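Local coordinates for protein transcriptional regulators (LACI-FAMILY TRANSCRIPTIONAL REGULATORY PROTEIN) (Corynebacterium glutamicum, PDB 3GYB) that probably regulates transcription as a LacI-family DNA-binding factor whose periplasmic-binding-protein-like part can bind a magnesium ion, at residues H120-R125 and L168-E173; I189-A194 and L206-Y211; K111-L116 and V177-S182. All coordinates share one frame; numbering follows the deposited sequence.

Overall arrangement
All three contacts are core contacts in one half of a periplasmic-binding-protein-like fold, where neighbouring strands 207-211, 179-182 and 121-124 run parallel with helices over both sides. Interactions 1 and 2 seat helices 160-173 and 185-198 on one side of this sheet and also touch each other, through Leu124 and Ala191. Interaction 3 seats helix 102-115 on the other side. The chemistry is alike throughout: leucine or isoleucine methyls set against other aliphatic carbons, while backbone hydrogen bonds join the strands. Place makes the difference. Interaction 2 adjoins the second subunit, and interaction 3 includes Phe181, whose side chain is about 9 Å from that of Asp212, a magnesium ligand.

Interaction 1. Residues H120-R125 and L168-E173; sequences HIAHLR and LALLKE
Leu170 of helix 160-173 reaches down to strand 121-124 and meets Ala122 and Leu124, the two residues on the same side of the strand as the helix. The contact across the gap is entirely apolar, and one methyl carries it. Leu170 CD2 lies 3.6 Å from Ala122 CB and 4.0 Å from Leu124 CD2, so a single carbon serves two strand residues two positions apart. Its CG stands anti to the backbone N (chi1 176°), which directs the branch from the helix toward the sheet. Leu124 approaches differently: its CB does not face the helix directly, but the CD2 branch closes in, and the two leucines cross obliquely.

Polar bonding belongs to the strand's other neighbours. Backbone hydrogen bonds tie Ala122 to Ala179 and Phe181 of adjacent strand 179-182, and Leu124 also pairs with Phe181. Packing continues at the margins, where Leu171 touches Val177 and Leu124 meets Ala191 of helix 185-198. This is the usual division of labour in a layered alpha/beta fold: directional bonds fix strand to strand, whereas the helix is held to the sheet by methyl packing, whose attraction depends on close fit more than on bond direction.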
loop_
_atom_site.group_PDB
_atom_site.type_symbol
_atom_site.label_atom_id
_atom_site.label_comp_id
_atom_site.label_asym_id
_atom_site.label_seq_id
_atom_site.Cartn_x
_atom_site.Cartn_y
_atom_site.Cartn_z
ATOM N N HIS A 120 8.305 27.890 12.491
ATOM C CA HIS A 120 7.392 27.132 13.343
ATOM C C HIS A 120 7.157 25.799 12.645
ATOM O O HIS A 120 6.150 25.593 11.964
ATOM C CB HIS A 120 6.081 27.897 13.531
ATOM C CG HIS A 120 6.223 29.101 14.408
ATOM N ND1 HIS A 120 6.526 29.008 15.749
ATOM C CD2 HIS A 120 6.160 30.424 14.127
ATOM C CE1 HIS A 120 6.648 30.222 16.256
ATOM N NE2 HIS A 120 6.431 31.100 15.293
ATOM N N ILE A 121 8.116 24.901 12.828
ATOM C CA ILE A 121 8.101 23.586 12.209
ATOM C C ILE A 121 7.762 22.507 13.221
ATOM O O ILE A 121 8.291 22.495 14.332
ATOM C CB ILE A 121 9.483 23.281 11.597
ATOM C CG1 ILE A 121 9.815 24.340 10.540
ATOM C CG2 ILE A 121 9.502 21.879 11.009
ATOM C CD1 ILE A 121 11.269 24.339 10.086
ATOM N N ALA A 122 6.874 21.599 12.833
ATOM C CA ALA A 122 6.486 20.515 13.724
ATOM C C ALA A 122 6.819 19.161 13.116
ATOM O O ALA A 122 6.874 19.011 11.895
ATOM C CB ALA A 122 4.999 20.597 14.029
ATOM N N HIS A 123 7.039 18.178 13.983
ATOM C CA HIS A 123 7.363 16.822 13.554
ATOM C C HIS A 123 6.320 15.827 14.039
ATOM O O HIS A 123 5.942 15.842 15.210
ATOM C CB HIS A 123 8.729 16.411 14.112
ATOM C CG HIS A 123 9.097 14.982 13.847
ATOM N ND1 HIS A 123 9.297 14.487 12.576
ATOM C CD2 HIS A 123 9.353 13.956 14.693
ATOM C CE1 HIS A 123 9.668 13.221 12.651
ATOM N NE2 HIS A 123 9.709 12.874 13.925
ATOM N N LEU A 124 5.836 14.981 13.135
ATOM C CA LEU A 124 4.879 13.944 13.514
ATOM C C LEU A 124 5.728 12.700 13.709
ATOM O O LEU A 124 6.269 12.156 12.750
ATOM C CB LEU A 124 3.852 13.712 12.403
ATOM C CG LEU A 124 2.864 14.856 12.208
ATOM C CD1 LEU A 124 1.957 14.563 11.019
ATOM C CD2 LEU A 124 2.046 15.023 13.482
ATOM N N ARG A 125 5.850 12.242 14.948
ATOM C CA ARG A 125 6.698 11.090 15.208
ATOM C C ARG A 125 6.047 9.717 15.210
ATOM O O ARG A 125 4.829 9.582 15.285
ATOM C CB ARG A 125 7.479 11.298 16.517
ATOM C CG ARG A 125 6.638 11.555 17.741
ATOM C CD ARG A 125 7.510 11.941 18.946
ATOM N NE ARG A 125 8.582 10.980 19.203
ATOM C CZ ARG A 125 9.342 10.981 20.296
ATOM N NH1 ARG A 125 9.150 11.891 21.242
ATOM N NH2 ARG A 125 10.292 10.066 20.448
ATOM N N LEU A 168 -4.643 16.914 13.219
ATOM C CA LEU A 168 -5.746 17.791 13.583
ATOM C C LEU A 168 -5.544 18.312 15.005
ATOM O O LEU A 168 -5.831 19.472 15.294
ATOM C CB LEU A 168 -7.083 17.053 13.491
ATOM C CG LEU A 168 -7.618 16.784 12.083
ATOM C CD1 LEU A 168 -8.917 15.990 12.192
ATOM C CD2 LEU A 168 -7.857 18.100 11.348
ATOM N N ALA A 169 -5.054 17.450 15.892
ATOM C CA ALA A 169 -4.827 17.853 17.279
ATOM C C ALA A 169 -3.639 18.810 17.378
ATOM O O ALA A 169 -3.704 19.817 18.079
ATOM C CB ALA A 169 -4.586 16.623 18.148
ATOM N N LEU A 170 -2.560 18.494 16.671
ATOM C CA LEU A 170 -1.355 19.325 16.680
ATOM C C LEU A 170 -1.614 20.749 16.196
ATOM O O LEU A 170 -1.184 21.719 16.826
ATOM C CB LEU A 170 -0.280 18.685 15.794
ATOM C CG LEU A 170 1.020 19.471 15.600
ATOM C CD1 LEU A 170 1.834 19.427 16.878
ATOM C CD2 LEU A 170 1.808 18.875 14.444
ATOM N N LEU A 171 -2.303 20.874 15.066
ATOM C CA LEU A 171 -2.590 22.189 14.510
ATOM C C LEU A 171 -3.613 22.964 15.334
ATOM O O LEU A 171 -3.651 24.192 15.285
ATOM C CB LEU A 171 -3.045 22.061 13.058
ATOM C CG LEU A 171 -1.966 21.445 12.162
ATOM C CD1 LEU A 171 -2.484 21.353 10.728
ATOM C CD2 LEU A 171 -0.705 22.289 12.218
ATOM N N LYS A 172 -4.445 22.255 16.089
ATOM C CA LYS A 172 -5.414 22.939 16.941
ATOM C C LYS A 172 -4.655 23.544 18.117
ATOM O O LYS A 172 -4.903 24.678 18.515
ATOM C CB LYS A 172 -6.468 21.969 17.469
ATOM C CG LYS A 172 -7.294 22.536 18.633
ATOM C CD LYS A 172 -8.118 23.747 18.203
ATOM C CE LYS A 172 -8.700 24.487 19.404
ATOM N NZ LYS A 172 -7.673 25.312 20.103
ATOM N N GLU A 173 -3.724 22.774 18.666
ATOM C CA GLU A 173 -2.933 23.234 19.799
ATOM C C GLU A 173 -1.879 24.250 19.385
ATOM O O GLU A 173 -1.505 25.121 20.174
ATOM C CB GLU A 173 -2.241 22.051 20.478
ATOM C CG GLU A 173 -3.192 21.093 21.179
ATOM C CD GLU A 173 -2.464 19.987 21.911
ATOM O OE1 GLU A 173 -1.250 20.138 22.159
ATOM O OE2 GLU A 173 -3.106 18.974 22.256
#

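Interaction 2. Residues I189-A194 and L206-Y211; sequences IGALGA and LSIIGY
Ala191 and Leu192 of helix 185-198 both rest on Ile208 of strand 207-211, within a beta-alpha-beta unit in which the helix links strand 179-182 to its parallel neighbour 207-211. Taken in order, the first of these helix residues, Ile189, turns its side chain from the strand and packs on Leu221 of the second subunit. Ala191 comes next and faces the sheet: its CB is 3.9 Å from Ile208 CD1, and its carbonyl C lies as near, so the isoleucine tip sits against the helix backbone as well as the methyl. Leu192 follows at the flank. Its CG lies anti to the carbonyl carbon (chi1 -72°), and from there CD2 comes within 3.7 Å of the same CD1. Ile208 thus pushes one extended branch between two consecutive helix residues, while Leu192 also reaches Leu221 of the second subunit, bringing this buried packing up to the subunit contact. Further on, Ala194 touches Thr167 and Leu168 of helix 160-173, so the two helices pack side by side over the sheet. The helical turn itself is closed by the backbone bond from Ala194 N to Gly190 O, at 2.9 Å.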
loop_
_atom_site.group_PDB
_atom_site.type_symbol
_atom_site.label_atom_id
_atom_site.label_comp_id
_atom_site.label_asym_id
_atom_site.label_seq_id
_atom_site.Cartn_x
_atom_site.Cartn_y
_atom_site.Cartn_z
ATOM N N ILE A 189 0.123 11.081 4.746
ATOM C CA ILE A 189 -1.153 10.982 4.044
ATOM C C ILE A 189 -2.233 11.455 5.011
ATOM O O ILE A 189 -3.178 12.139 4.619
ATOM C CB ILE A 189 -1.458 9.528 3.604
ATOM C CG1 ILE A 189 -0.370 9.029 2.655
ATOM C CG2 ILE A 189 -2.820 9.463 2.926
ATOM C CD1 ILE A 189 -0.136 9.926 1.470
ATOM N N GLY A 190 -2.082 11.085 6.282
ATOM C CA GLY A 190 -3.031 11.514 7.294
ATOM C C GLY A 190 -2.945 13.017 7.492
ATOM O O GLY A 190 -3.964 13.706 7.626
ATOM N N ALA A 191 -1.723 13.537 7.506
ATOM C CA ALA A 191 -1.515 14.970 7.676
ATOM C C ALA A 191 -2.153 15.743 6.526
ATOM O O ALA A 191 -2.746 16.802 6.735
ATOM C CB ALA A 191 -0.023 15.280 7.754
ATOM N N LEU A 192 -2.026 15.218 5.307
ATOM C CA LEU A 192 -2.618 15.876 4.144
ATOM C C LEU A 192 -4.139 15.878 4.265
ATOM O O LEU A 192 -4.798 16.834 3.868
ATOM C CB LEU A 192 -2.198 15.164 2.852
ATOM C CG LEU A 192 -0.740 15.366 2.438
ATOM C CD1 LEU A 192 -0.345 14.350 1.369
ATOM C CD2 LEU A 192 -0.546 16.797 1.933
ATOM N N GLY A 193 -4.692 14.800 4.810
ATOM C CA GLY A 193 -6.131 14.725 4.985
ATOM C C GLY A 193 -6.582 15.738 6.025
ATOM O O GLY A 193 -7.633 16.363 5.890
ATOM N N ALA A 194 -5.783 15.904 7.074
ATOM C CA ALA A 194 -6.115 16.860 8.125
ATOM C C ALA A 194 -6.133 18.267 7.539
ATOM O O ALA A 194 -7.043 19.050 7.817
ATOM C CB ALA A 194 -5.093 16.764 9.268
ATOM N N LEU A 206 0.098 25.412 4.217
ATOM C CA LEU A 206 0.884 24.500 5.042
ATOM C C LEU A 206 1.801 23.617 4.205
ATOM O O LEU A 206 1.364 23.049 3.207
ATOM C CB LEU A 206 -0.073 23.616 5.848
ATOM C CG LEU A 206 0.505 22.510 6.737
ATOM C CD1 LEU A 206 1.157 23.132 7.961
ATOM C CD2 LEU A 206 -0.605 21.568 7.166
ATOM N N SER A 207 3.068 23.513 4.604
ATOM C CA SER A 207 4.022 22.658 3.897
ATOM C C SER A 207 4.116 21.321 4.622
ATOM O O SER A 207 4.089 21.277 5.852
ATOM C CB SER A 207 5.416 23.295 3.856
ATOM O OG SER A 207 5.498 24.298 2.853
ATOM N N ILE A 208 4.207 20.235 3.859
ATOM C CA ILE A 208 4.323 18.902 4.440
ATOM C C ILE A 208 5.371 18.081 3.699
ATOM O O ILE A 208 5.351 17.992 2.473
ATOM C CB ILE A 208 2.979 18.124 4.379
ATOM C CG1 ILE A 208 1.945 18.792 5.292
ATOM C CG2 ILE A 208 3.199 16.675 4.809
ATOM C CD1 ILE A 208 0.549 18.186 5.193
ATOM N N ILE A 209 6.301 17.493 4.442
ATOM C CA ILE A 209 7.309 16.656 3.814
ATOM C C ILE A 209 7.294 15.303 4.517
ATOM O O ILE A 209 7.234 15.232 5.749
ATOM C CB ILE A 209 8.723 17.304 3.871
ATOM C CG1 ILE A 209 9.750 16.347 3.254
ATOM C CG2 ILE A 209 9.078 17.680 5.308
ATOM C CD1 ILE A 209 11.101 16.985 2.950
ATOM N N GLY A 210 7.315 14.236 3.724
ATOM C CA GLY A 210 7.287 12.893 4.276
ATOM C C GLY A 210 8.633 12.202 4.243
ATOM O O GLY A 210 9.673 12.855 4.143
ATOM N N TYR A 211 8.617 10.875 4.311
ATOM C CA TYR A 211 9.843 10.084 4.314
ATOM C C TYR A 211 9.494 8.675 3.847
ATOM O O TYR A 211 8.556 8.071 4.364
ATOM C CB TYR A 211 10.413 10.037 5.745
ATOM C CG TYR A 211 11.903 9.754 5.863
ATOM C CD1 TYR A 211 12.747 10.655 6.517
ATOM C CD2 TYR A 211 12.460 8.579 5.365
ATOM C CE1 TYR A 211 14.105 10.389 6.676
ATOM C CE2 TYR A 211 13.826 8.304 5.517
ATOM C CZ TYR A 211 14.635 9.215 6.175
ATOM O OH TYR A 211 15.982 8.946 6.333
#

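Interaction 3. Residues K111-L116 and V177-S182; sequences KHLIDL and VTAIFS
Phe181 meets Leu113 of helix 102-115 through its CB and not its ring, Phe181 CB lying 4.1 Å from Leu113 CD1, and the flat groups here look elsewhere. The setting is the periplasmic-binding-protein-like alpha/beta fold, with helix 102-115 laid over strand 179-182 on the side away from helices 160-173 and 185-198. The phenyl ring of Phe181 meets the ring of His123 with the planes at about 40°, and the phenylalanine also packs on Ala106, Ala109 and Thr110, earlier residues of the same helix. The imidazole of His112 has Leu116 CD1 over one face, 3.4 Å above the plane and displaced toward the rim, a contact made just where the helix ends.

Helix 111-115 and strand 179-182 run nearly antiparallel (168°), their axes 9.5 Å apart. Phe181 CG stands anti to the backbone N (chi1 160°), carrying the ring away from residues 111-116 even though the CB faces them. Separately, the Phe181 side chain is about 9 Å from that of Asp212, a magnesium ligand together with Asp229 and Ser231. His123 is held to the same phenylalanine by a second means, a hydrogen bond from ND1 to Phe181 O.

Leu113 carries the whole helix side of the contact. The leucine also packs on Ile121 and Ile209, of the strands flanking 179-182, so that one side chain spans three adjacent strands. Against Phe181 it stands at about a right angle. Ile180 turns its side chain to the opposite side of the sheet and meets Leu113 through its main-chain carbon. Ala179 faces the helix, its CB lying in the fork of the leucine, 4.0 Å from Leu113 CD1 and likewise 4.0 Å from Leu113 CD2.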
loop_
_atom_site.group_PDB
_atom_site.type_symbol
_atom_site.label_atom_id
_atom_site.label_comp_id
_atom_site.label_asym_id
_atom_site.label_seq_id
_atom_site.Cartn_x
_atom_site.Cartn_y
_atom_site.Cartn_z
ATOM N N LYS A 111 16.151 20.656 7.368
ATOM C CA LYS A 111 16.919 21.740 6.774
ATOM C C LYS A 111 16.179 22.307 5.564
ATOM O O LYS A 111 16.214 23.510 5.320
ATOM C CB LYS A 111 18.305 21.237 6.356
ATOM C CG LYS A 111 19.212 22.312 5.749
ATOM C CD LYS A 111 19.504 23.425 6.742
ATOM C CE LYS A 111 20.484 24.438 6.167
ATOM N NZ LYS A 111 21.743 23.789 5.712
ATOM N N HIS A 112 15.498 21.445 4.810
ATOM C CA HIS A 112 14.756 21.911 3.640
ATOM C C HIS A 112 13.668 22.890 4.072
ATOM O O HIS A 112 13.503 23.949 3.472
ATOM C CB HIS A 112 14.124 20.730 2.890
ATOM C CG HIS A 112 13.388 21.125 1.645
ATOM N ND1 HIS A 112 13.993 21.790 0.601
ATOM C CD2 HIS A 112 12.101 20.930 1.271
ATOM C CE1 HIS A 112 13.112 21.988 -0.363
ATOM N NE2 HIS A 112 11.955 21.474 0.018
ATOM N N LEU A 113 12.924 22.532 5.117
ATOM C CA LEU A 113 11.866 23.400 5.615
ATOM C C LEU A 113 12.460 24.708 6.131
ATOM O O LEU A 113 11.907 25.783 5.906
ATOM C CB LEU A 113 11.082 22.694 6.725
ATOM C CG LEU A 113 10.306 21.461 6.253
ATOM C CD1 LEU A 113 9.550 20.847 7.434
ATOM C CD2 LEU A 113 9.331 21.863 5.150
ATOM N N ILE A 114 13.593 24.610 6.819
ATOM C CA ILE A 114 14.268 25.796 7.339
ATOM C C ILE A 114 14.747 26.680 6.191
ATOM O O ILE A 114 14.547 27.899 6.213
ATOM C CB ILE A 114 15.468 25.402 8.224
ATOM C CG1 ILE A 114 14.958 24.731 9.501
ATOM C CG2 ILE A 114 16.305 26.637 8.576
ATOM C CD1 ILE A 114 16.058 24.126 10.347
ATOM N N ASP A 115 15.369 26.077 5.180
ATOM C CA ASP A 115 15.847 26.859 4.045
ATOM C C ASP A 115 14.684 27.478 3.269
ATOM O O ASP A 115 14.870 28.458 2.551
ATOM C CB ASP A 115 16.708 26.006 3.108
ATOM C CG ASP A 115 18.080 25.705 3.689
ATOM O OD1 ASP A 115 18.530 26.462 4.575
ATOM O OD2 ASP A 115 18.712 24.722 3.251
ATOM N N LEU A 116 13.484 26.914 3.412
ATOM C CA LEU A 116 12.312 27.460 2.725
ATOM C C LEU A 116 11.716 28.645 3.484
ATOM O O LEU A 116 10.746 29.259 3.033
ATOM C CB LEU A 116 11.238 26.383 2.529
ATOM C CG LEU A 116 11.474 25.379 1.399
ATOM C CD1 LEU A 116 10.459 24.249 1.483
ATOM C CD2 LEU A 116 11.365 26.089 0.059
ATOM N N VAL A 177 1.982 26.738 13.533
ATOM C CA VAL A 177 2.783 25.828 12.719
ATOM C C VAL A 177 2.526 26.040 11.230
ATOM O O VAL A 177 1.376 26.054 10.789
ATOM C CB VAL A 177 2.477 24.360 13.076
ATOM C CG1 VAL A 177 3.136 23.416 12.072
ATOM C CG2 VAL A 177 2.982 24.065 14.477
ATOM N N THR A 178 3.600 26.198 10.461
ATOM C CA THR A 178 3.477 26.420 9.021
ATOM C C THR A 178 4.019 25.275 8.172
ATOM O O THR A 178 3.812 25.243 6.956
ATOM C CB THR A 178 4.195 27.723 8.594
ATOM O OG1 THR A 178 5.599 27.620 8.873
ATOM C CG2 THR A 178 3.628 28.904 9.352
ATOM N N ALA A 179 4.708 24.331 8.803
ATOM C CA ALA A 179 5.264 23.203 8.067
ATOM C C ALA A 179 5.391 21.999 8.976
ATOM O O ALA A 179 5.662 22.138 10.168
ATOM C CB ALA A 179 6.631 23.571 7.492
ATOM N N ILE A 180 5.190 20.820 8.403
ATOM C CA ILE A 180 5.282 19.580 9.154
ATOM C C ILE A 180 6.221 18.593 8.479
ATOM O O ILE A 180 6.142 18.386 7.265
ATOM C CB ILE A 180 3.894 18.893 9.271
ATOM C CG1 ILE A 180 2.947 19.761 10.101
ATOM C CG2 ILE A 180 4.048 17.506 9.891
ATOM C CD1 ILE A 180 1.493 19.277 10.100
ATOM N N PHE A 181 7.133 18.017 9.258
ATOM C CA PHE A 181 8.018 16.978 8.752
ATOM C C PHE A 181 7.444 15.701 9.350
ATOM O O PHE A 181 7.569 15.452 10.550
ATOM C CB PHE A 181 9.475 17.176 9.208
ATOM C CG PHE A 181 10.315 15.918 9.131
ATOM C CD1 PHE A 181 10.178 15.025 8.068
ATOM C CD2 PHE A 181 11.238 15.624 10.129
ATOM C CE1 PHE A 181 10.940 13.863 8.002
ATOM C CE2 PHE A 181 12.006 14.462 10.071
ATOM C CZ PHE A 181 11.857 13.580 9.008
ATOM N N SER A 182 6.779 14.913 8.512
ATOM C CA SER A 182 6.172 13.663 8.939
ATOM C C SER A 182 7.222 12.556 8.935
ATOM O O SER A 182 7.967 12.402 7.969
ATOM C CB SER A 182 5.025 13.294 7.992
ATOM O OG SER A 182 4.350 12.140 8.456
#